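Local coordinates for sensor protein (Vibrio cholerae, PDB 3BY9), which senses C4-dicarboxylates such as succinate as the sensor domain of a membrane histidine kinase, whose other domains probably carry out the histidine phosphorylation, at residues 12-17 and 239-243. Numbering follows the deposited sequence. Where two conformers were deposited one is given.
Sequences HQSQLD and IVSSR
Asp17 OD1 takes two hydrogen bonds of a salt bridge from the guanidinium of Arg243, at 2.9 Å from NH1 and 3.0 Å from NH2. Arg243 turns its NH1-NH2 end to this one oxygen, which sits close to the guanidinium plane; NH1 meets OD1 nearly along the C-O axis, whereas NH2 comes from above the carboxylate plane. A short carboxylate suits this exposed helix position beside the arginine. NH2 also donates to Gln13 OE1 at 2.9 Å, from 52° out of the amide plane, and makes a weak bond to the backbone Gln13 O. Arginine suits its place because its chain, bent at chi2 and chi3, curls back to lay the flat charged group against the helix, where Leu16 CB packs over one face, 3.6 Å from NH2. Water 2 accepts from Arg243 NE at 2.7 Å and from Gln13 NE2, and appears to donate to Ser242 O. The Gln13 amide nitrogen also serves water 1, which is bonded to Ser241 OG. Ser241, being small, is consistent with the close approach here: its CB lies 3.8 Å from Leu16 CD1 and 3.6 Å from His12 CB. The torsions of buried His12 (chi1 -89°, ring nearly eclipsed about chi2) bring the NE2 edge to Ile239 O, and histidine fits because its ring N-H makes a weak but straight bond from NE2 to that oxygen, 3.4 Å at 169°. The ring also packs on Val254 and Ser256 of strand 250-257. Helix 5-27 thereby lies across the antiparallel sheet of the later domain half, a helix-on-sheet arrangement characteristic of the tandem PAS-like extracytoplasmic sensor domains of DctB kinases.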
loop_
_atom_site.group_PDB
_atom_site.type_symbol
_atom_site.label_atom_id
_atom_site.label_comp_id
_atom_site.label_asym_id
_atom_site.label_seq_id
_atom_site.Cartn_x
_atom_site.Cartn_y
_atom_site.Cartn_z
ATOM N N HIS A 12 -5.068 24.017 2.494
ATOM C CA HIS A 12 -4.348 22.752 2.344
ATOM C C HIS A 12 -4.468 21.951 3.640
ATOM O O HIS A 12 -4.608 20.721 3.614
ATOM C CB HIS A 12 -2.870 23.006 2.133
ATOM C CG HIS A 12 -2.435 23.188 0.715
ATOM N ND1 HIS A 12 -3.289 23.266 -0.381
ATOM C CD2 HIS A 12 -1.180 23.285 0.220
ATOM C CE1 HIS A 12 -2.557 23.399 -1.477
ATOM N NE2 HIS A 12 -1.283 23.406 -1.138
ATOM N N GLN A 13 -4.322 22.621 4.788
ATOM C CA GLN A 13 -4.411 21.903 6.059
ATOM C C GLN A 13 -5.767 21.229 6.212
ATOM O O GLN A 13 -5.864 20.117 6.719
ATOM C CB GLN A 13 -4.143 22.838 7.253
ATOM C CG GLN A 13 -2.656 23.203 7.406
ATOM C CD GLN A 13 -1.795 21.965 7.584
ATOM O OE1 GLN A 13 -2.000 21.207 8.526
ATOM N NE2 GLN A 13 -0.841 21.750 6.685
ATOM N N SER A 14 -6.828 21.894 5.760
ATOM C CA SER A 14 -8.153 21.305 5.860
ATOM C C SER A 14 -8.310 20.142 4.880
ATOM O O SER A 14 -8.964 19.129 5.185
ATOM C CB SER A 14 -9.207 22.372 5.603
ATOM O OG SER A 14 -9.268 23.260 6.708
ATOM N N GLN A 15 -7.741 20.288 3.686
ATOM C CA GLN A 15 -7.809 19.195 2.717
ATOM C C GLN A 15 -7.080 17.988 3.251
ATOM O O GLN A 15 -7.570 16.862 3.102
ATOM C CB GLN A 15 -7.171 19.585 1.397
ATOM C CG GLN A 15 -7.946 20.682 0.668
ATOM C CD GLN A 15 -7.247 21.010 -0.635
ATOM O OE1 GLN A 15 -7.387 20.295 -1.643
ATOM N NE2 GLN A 15 -6.460 22.050 -0.612
ATOM N N LEU A 16 -5.906 18.216 3.854
ATOM C CA LEU A 16 -5.135 17.087 4.385
ATOM C C LEU A 16 -5.901 16.434 5.549
ATOM O O LEU A 16 -5.885 15.196 5.724
ATOM C CB LEU A 16 -3.721 17.550 4.865
ATOM C CG LEU A 16 -2.772 17.990 3.723
ATOM C CD1 LEU A 16 -1.498 18.694 4.201
ATOM C CD2 LEU A 16 -2.409 16.704 2.926
ATOM N N ASP A 17 -6.557 17.248 6.369
ATOM C CA ASP A 17 -7.333 16.679 7.490
ATOM C C ASP A 17 -8.451 15.768 6.939
ATOM O O ASP A 17 -8.623 14.628 7.392
ATOM C CB ASP A 17 -8.013 17.785 8.317
ATOM C CG ASP A 17 -7.075 18.539 9.228
ATOM O OD1 ASP A 17 -5.903 18.136 9.415
ATOM O OD2 ASP A 17 -7.562 19.570 9.788
ATOM N N ILE A 239 2.787 24.867 -4.943
ATOM C CA ILE A 239 2.852 25.120 -3.491
ATOM C C ILE A 239 2.409 23.729 -2.912
ATOM O O ILE A 239 1.369 23.212 -3.277
ATOM C CB ILE A 239 1.878 26.217 -3.063
ATOM C CG1 ILE A 239 2.380 27.552 -3.661
ATOM C CG2 ILE A 239 1.802 26.313 -1.464
ATOM C CD1 ILE A 239 1.333 28.657 -3.627
ATOM N N VAL A 240 3.186 23.163 -1.984
ATOM C CA VAL A 240 2.910 21.784 -1.533
ATOM C C VAL A 240 2.848 21.666 -0.029
ATOM O O VAL A 240 3.763 22.160 0.648
ATOM C CB VAL A 240 4.047 20.843 -2.007
ATOM C CG1 VAL A 240 3.711 19.421 -1.689
ATOM C CG2 VAL A 240 4.233 20.948 -3.541
ATOM N N SER A 241 1.759 21.106 0.494
ATOM C CA SER A 241 1.664 20.885 1.944
ATOM C C SER A 241 1.695 19.393 2.173
ATOM O O SER A 241 1.074 18.627 1.436
ATOM C CB SER A 241 0.393 21.499 2.513
ATOM O OG SER A 241 0.504 22.921 2.336
ATOM N N SER A 242 2.378 18.965 3.243
ATOM C CA SER A 242 2.549 17.517 3.432
ATOM C C SER A 242 2.218 17.108 4.834
ATOM O O SER A 242 2.418 17.878 5.787
ATOM C CB SER A 242 4.007 17.106 3.134
ATOM O OG SER A 242 4.335 17.457 1.781
ATOM N N ARG A 243 1.697 15.892 4.931
ATOM C CA ARG A 243 1.271 15.298 6.225
ATOM C C ARG A 243 1.782 13.855 6.306
ATOM O O ARG A 243 1.310 12.947 5.619
ATOM C CB ARG A 243 -0.277 15.310 6.327
ATOM C CG ARG A 243 -0.886 14.852 7.669
ATOM C CD ARG A 243 -0.727 15.903 8.736
ATOM N NE ARG A 243 -1.417 17.170 8.423
ATOM C CZ ARG A 243 -2.736 17.383 8.473
ATOM N NH1 ARG A 243 -3.599 16.420 8.797
ATOM N NH2 ARG A 243 -3.193 18.622 8.276
HETATM O O HOH W 1 -0.558 23.887 4.671
HETATM O O HOH W 2 0.331 19.030 7.463
#